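Local coordinates for protein cyanuric acid amidohydrolase (Azorhizobium caulinodans, PDB 4NQ3) that catalyses the hydrolytic opening of the s-triazine ring of cyanuric acid to carboxybiuret, which spontaneously loses carbon dioxide to give biuret, at residues H7-A12 / G27-A32; D15-L20 / Q60-G65. One frame throughout, in Å; residues are numbered along the deposited sequence.

Contact 1: residues H7-A12 / G27-A32; sequences HRIATA and GAIAPA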
loop_
_atom_site.group_PDB
_atom_site.type_symbol
_atom_site.label_atom_id
_atom_site.label_comp_id
_atom_site.label_asym_id
_atom_site.label_seq_id
_atom_site.Cartn_x
_atom_site.Cartn_y
_atom_site.Cartn_z
ATOM N N HIS A 7 16.417 -16.202 -24.608
ATOM C CA HIS A 7 14.991 -16.420 -24.884
ATOM C C HIS A 7 14.081 -15.622 -23.963
ATOM O O HIS A 7 14.128 -15.821 -22.757
ATOM C CB HIS A 7 14.634 -17.899 -24.728
ATOM C CG HIS A 7 15.442 -18.821 -25.583
ATOM N ND1 HIS A 7 15.154 -19.048 -26.913
ATOM C CD2 HIS A 7 16.534 -19.573 -25.297
ATOM C CE1 HIS A 7 16.031 -19.903 -27.407
ATOM N NE2 HIS A 7 16.879 -20.238 -26.447
ATOM N N ARG A 8 13.239 -14.749 -24.506
ATOM C CA ARG A 8 12.303 -14.016 -23.647
ATOM C C ARG A 8 10.909 -14.681 -23.647
ATOM O O ARG A 8 10.238 -14.761 -24.665
ATOM C CB ARG A 8 12.201 -12.561 -24.074
ATOM C CG ARG A 8 11.780 -11.637 -22.961
ATOM C CD ARG A 8 11.986 -10.142 -23.335
ATOM N NE ARG A 8 11.120 -9.789 -24.454
ATOM C CZ ARG A 8 11.347 -8.838 -25.356
ATOM N NH1 ARG A 8 12.429 -8.069 -25.322
ATOM N NH2 ARG A 8 10.450 -8.661 -26.310
ATOM N N ILE A 9 10.497 -15.191 -22.501
ATOM C CA ILE A 9 9.270 -15.952 -22.408
ATOM C C ILE A 9 8.215 -15.256 -21.529
ATOM O O ILE A 9 8.491 -14.890 -20.390
ATOM C CB ILE A 9 9.569 -17.362 -21.866
ATOM C CG1 ILE A 9 10.540 -18.065 -22.815
ATOM C CG2 ILE A 9 8.284 -18.181 -21.690
ATOM C CD1 ILE A 9 10.959 -19.436 -22.381
ATOM N N ALA A 10 7.013 -15.051 -22.061
ATOM C CA ALA A 10 5.928 -14.491 -21.257
ATOM C C ALA A 10 5.449 -15.469 -20.149
ATOM O O ALA A 10 5.615 -16.675 -20.258
ATOM C CB ALA A 10 4.789 -14.113 -22.138
ATOM N N THR A 11 4.894 -14.931 -19.069
ATOM C CA THR A 11 4.336 -15.723 -17.965
ATOM C C THR A 11 3.035 -15.072 -17.484
ATOM O O THR A 11 2.949 -13.841 -17.365
ATOM C CB THR A 11 5.299 -15.812 -16.773
ATOM O OG1 THR A 11 5.444 -14.495 -16.222
ATOM C CG2 THR A 11 6.688 -16.319 -17.194
ATOM N N ALA A 12 2.035 -15.876 -17.160
ATOM C CA ALA A 12 0.760 -15.315 -16.736
ATOM C C ALA A 12 0.666 -15.233 -15.227
ATOM O O ALA A 12 -0.294 -14.692 -14.691
ATOM C CB ALA A 12 -0.381 -16.144 -17.281
ATOM N N GLY A 27 12.291 -28.115 -28.686
ATOM C CA GLY A 27 13.728 -28.090 -28.894
ATOM C C GLY A 27 14.262 -26.705 -29.233
ATOM O O GLY A 27 15.393 -26.543 -29.689
ATOM N N ALA A 28 13.445 -25.687 -29.021
ATOM C CA ALA A 28 13.935 -24.332 -29.130
ATOM C C ALA A 28 15.011 -24.064 -28.057
ATOM O O ALA A 28 15.993 -23.346 -28.293
ATOM C CB ALA A 28 12.788 -23.357 -29.003
ATOM N N ILE A 29 14.833 -24.658 -26.882
ATOM C CA ILE A 29 15.807 -24.535 -25.801
ATOM C C ILE A 29 16.242 -25.930 -25.372
ATOM O O ILE A 29 15.388 -26.803 -25.121
ATOM C CB ILE A 29 15.217 -23.794 -24.574
ATOM C CG1 ILE A 29 14.734 -22.402 -24.960
ATOM C CG2 ILE A 29 16.221 -23.745 -23.439
ATOM C CD1 ILE A 29 13.883 -21.767 -23.901
ATOM N N ALA A 30 17.551 -26.156 -25.279
ATOM C CA ALA A 30 18.039 -27.456 -24.805
ATOM C C ALA A 30 18.459 -27.333 -23.346
ATOM O O ALA A 30 19.379 -26.581 -23.022
ATOM C CB ALA A 30 19.170 -27.929 -25.643
ATOM N N PRO A 31 17.758 -28.041 -22.450
ATOM C CA PRO A 31 17.925 -27.878 -20.997
ATOM C C PRO A 31 19.370 -27.983 -20.553
ATOM O O PRO A 31 19.765 -27.248 -19.650
ATOM C CB PRO A 31 17.095 -29.019 -20.417
ATOM C CG PRO A 31 16.059 -29.240 -21.411
ATOM C CD PRO A 31 16.730 -29.039 -22.766
ATOM N N ALA A 32 20.140 -28.867 -21.184
ATOM C CA ALA A 32 21.545 -29.059 -20.833
ATOM C C ALA A 32 22.330 -27.758 -20.915
ATOM O O ALA A 32 23.259 -27.533 -20.136
ATOM C CB ALA A 32 22.170 -30.098 -21.728
#

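Contact 2: residues D15-L20 / Q60-G65; sequences DDVSGL and QMLLRG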
loop_
_atom_site.group_PDB
_atom_site.type_symbol
_atom_site.label_atom_id
_atom_site.label_comp_id
_atom_site.label_asym_id
_atom_site.label_seq_id
_atom_site.Cartn_x
_atom_site.Cartn_y
_atom_site.Cartn_z
ATOM N N ASP A 15 4.112 -18.831 -11.223
ATOM C CA ASP A 15 4.315 -20.258 -11.349
ATOM C C ASP A 15 4.026 -20.776 -12.738
ATOM O O ASP A 15 3.919 -21.985 -12.918
ATOM C CB ASP A 15 3.435 -21.018 -10.363
ATOM C CG ASP A 15 1.947 -20.774 -10.582
ATOM O OD1 ASP A 15 1.565 -19.704 -11.097
ATOM O OD2 ASP A 15 1.153 -21.681 -10.270
ATOM N N ASP A 16 3.841 -19.871 -13.703
ATOM C CA ASP A 16 3.559 -20.250 -15.101
ATOM C C ASP A 16 4.840 -20.560 -15.874
ATOM O O ASP A 16 5.506 -19.670 -16.411
ATOM C CB ASP A 16 2.784 -19.145 -15.832
ATOM C CG ASP A 16 2.538 -19.486 -17.296
ATOM O OD1 ASP A 16 2.546 -20.691 -17.619
ATOM O OD2 ASP A 16 2.311 -18.577 -18.130
ATOM N N VAL A 17 5.206 -21.826 -15.916
ATOM C CA VAL A 17 6.425 -22.184 -16.607
ATOM C C VAL A 17 6.034 -22.790 -17.964
ATOM O O VAL A 17 6.852 -23.387 -18.668
ATOM C CB VAL A 17 7.300 -23.155 -15.746
ATOM C CG1 VAL A 17 7.723 -22.476 -14.453
ATOM C CG2 VAL A 17 6.535 -24.428 -15.429
ATOM N N SER A 18 4.770 -22.645 -18.327
ATOM C CA SER A 18 4.257 -23.292 -19.538
ATOM C C SER A 18 5.041 -22.937 -20.815
ATOM O O SER A 18 5.199 -23.774 -21.708
ATOM C CB SER A 18 2.776 -22.962 -19.708
ATOM O OG SER A 18 2.574 -21.603 -20.046
ATOM N N GLY A 19 5.522 -21.705 -20.913
ATOM C CA GLY A 19 6.175 -21.286 -22.128
ATOM C C GLY A 19 7.573 -21.839 -22.161
ATOM O O GLY A 19 8.125 -22.123 -23.229
ATOM N N LEU A 20 8.167 -22.001 -20.987
ATOM C CA LEU A 20 9.497 -22.568 -20.956
ATOM C C LEU A 20 9.394 -24.059 -21.260
ATOM O O LEU A 20 10.244 -24.602 -21.971
ATOM C CB LEU A 20 10.180 -22.318 -19.613
ATOM C CG LEU A 20 11.498 -23.091 -19.466
ATOM C CD1 LEU A 20 12.387 -22.856 -20.678
ATOM C CD2 LEU A 20 12.226 -22.699 -18.189
ATOM N N GLN A 60 12.527 -24.680 -10.560
ATOM C CA GLN A 60 13.332 -25.785 -10.040
ATOM C C GLN A 60 12.673 -27.146 -10.338
ATOM O O GLN A 60 13.347 -28.069 -10.826
ATOM C CB GLN A 60 13.554 -25.629 -8.546
ATOM C CG GLN A 60 14.699 -24.742 -8.130
ATOM C CD GLN A 60 14.667 -24.438 -6.612
ATOM O OE1 GLN A 60 13.700 -24.780 -5.914
ATOM N NE2 GLN A 60 15.740 -23.825 -6.096
HETATM N N MSE A 61 11.365 -27.256 -10.068
HETATM C CA MSE A 61 10.588 -28.447 -10.407
HETATM C C MSE A 61 10.666 -28.830 -11.871
HETATM O O MSE A 61 10.941 -29.984 -12.193
HETATM C CB MSE A 61 9.126 -28.272 -10.046
HETATM C CG MSE A 61 8.837 -28.431 -8.578
HETATM SE SE MSE A 61 7.002 -27.901 -8.264
HETATM C CE MSE A 61 6.212 -29.576 -8.907
ATOM N N LEU A 62 10.422 -27.884 -12.768
ATOM C CA LEU A 62 10.528 -28.184 -14.192
ATOM C C LEU A 62 11.959 -28.613 -14.591
ATOM O O LEU A 62 12.144 -29.596 -15.322
ATOM C CB LEU A 62 10.089 -26.980 -15.022
ATOM C CG LEU A 62 10.044 -27.140 -16.533
ATOM C CD1 LEU A 62 9.201 -26.065 -17.055
ATOM C CD2 LEU A 62 11.407 -26.926 -17.060
ATOM N N LEU A 63 12.963 -27.882 -14.115
ATOM C CA LEU A 63 14.327 -28.159 -14.517
ATOM C C LEU A 63 14.805 -29.462 -13.890
ATOM O O LEU A 63 15.579 -30.194 -14.527
ATOM C CB LEU A 63 15.264 -27.008 -14.145
ATOM C CG LEU A 63 15.072 -25.637 -14.836
ATOM C CD1 LEU A 63 15.988 -24.568 -14.236
ATOM C CD2 LEU A 63 15.244 -25.702 -16.330
ATOM N N ARG A 64 14.371 -29.784 -12.664
ATOM C CA ARG A 64 14.808 -31.066 -12.090
ATOM C C ARG A 64 14.289 -32.193 -12.946
ATOM O O ARG A 64 15.007 -33.148 -13.206
ATOM C CB ARG A 64 14.369 -31.243 -10.648
ATOM C CG ARG A 64 15.280 -30.498 -9.718
ATOM C CD ARG A 64 15.121 -30.898 -8.262
ATOM N NE ARG A 64 15.829 -29.938 -7.398
ATOM C CZ ARG A 64 15.253 -29.014 -6.625
ATOM N NH1 ARG A 64 16.016 -28.202 -5.886
ATOM N NH2 ARG A 64 13.923 -28.912 -6.576
ATOM N N GLY A 65 13.056 -32.065 -13.420
ATOM C CA GLY A 65 12.520 -32.995 -14.400
ATOM C C GLY A 65 13.432 -33.295 -15.591
ATOM O O GLY A 65 13.581 -34.442 -15.972
#

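Contact 1: residues H7-A12 / G27-A32
Strand 2-10, an outermost strand of its four-stranded sheet within the chain, meets the loop of a beta-alpha-beta crossover, the one running from helix 18-25 into strand 34-41, where H7 and I9 touch I29. The main element is a CH-pi contact. I29 CG1 lies over one face of the H7 imidazole, 3.4 Å from the ring centroid and 16° off the ring normal, displaced toward the rim near CD2 and NE2. I29 CD1 continues along the same face to 3.7 Å from H7 CG. The two side chains come from opposite directions: H7 CG is anti to its own carbonyl carbon (chi1 -57°), which carries the ring out from the strand to receive I29. A28 approaches the ring obliquely with its carbonyl, O lying 3.6 Å from H7 CE1. Two residues along the strand, I9 meets I29 tip to tip, CD1 to CD1 at 4.0 Å, so I29 touches both strand residues, H7 chiefly with CG1 and I9 with CD1. The polar end of H7 is held by E94, whose OE1 bonds NE2 while its OE2 accepts from the A30 backbone N; one carboxylate thus ties strand and loop together and should help to fix the turn of the ring. Putting an alanine at H7 removes the imidazole, which would probably open a gap beside I29 CG1 and leave E94 OE1 without this partner. E94 belongs to strand 89-97, which pairs antiparallel with strand 2-10 through backbone bonds of H7 with V92 and of I9 with F90. On the helical side, I29 packs on L20 and A23 of helix 18-25, and farther along the loop P31 rests on I24 of that helix and on H66 and M67 at the end of helix 51-67.

Contact 2: residues D15-L20 / Q60-G65
V17 and L62 bring the backbones of the two segments to their nearest approach, CA to CA 7.7 Å, where the start of helix 18-25 faces helix 51-67. The junction is apolar and rests chiefly on L62. With CG anti to the backbone N (chi1 -176°), L62 reaches out from its helix and sets CD1 against the valine, 3.5 Å from V17 CG2 and 3.7 Å from V17 CB. The valine and leucine side chains run alongside one another in opposite senses. The other branch of L62 points to the first turn of helix 18-25, its CD2 lying a looser 4.5 Å from L20 CD2, so the leucine fork spans V17 and L20. V17, at the N-cap position, has a hydrocarbon side chain; just before it D16 forms an Asx turn. D16 OD1 accepts from S18 N at 3.0 Å, met from above the carboxylate plane, and from S18 OG at 2.6 Å through its syn lone pair. D16 OD2 takes the backbone N of A12, so both carboxylate oxygens are engaged, one with S18 inside the turn and one with A12 before it. Around the contact, V17 also packs on S58 and L20 on L59, both of helix 51-67. L20 and L63 touch I37 and I34 of strand 34-41 respectively, placing both helices against the same sheet, while M61, a selenomethionine, turns to M61 of a neighbouring subunit.

How the contacts relate
Contacts 1 and 2 interlock along the chain, their segments alternating and their centres about 10 Å apart. L20 joins them: its CD1 is 3.7 Å from I29 CD1, and I9 CD1 lies 3.7 Å from L20 CA, so the loop 27-32, strand 2-10 and helix 18-25 meet in one apolar cluster that L62 extends to helix 51-67. A second link is D16 OD2, which packs 3.5 Å from T11 CA. Both contacts stand away from the annotated sites, although helix 51-67 also carries substrate-binding R52 near its start. A bound magnesium ion lies about 6 Å from the I9 side chain and one about 11 Å from that of L20.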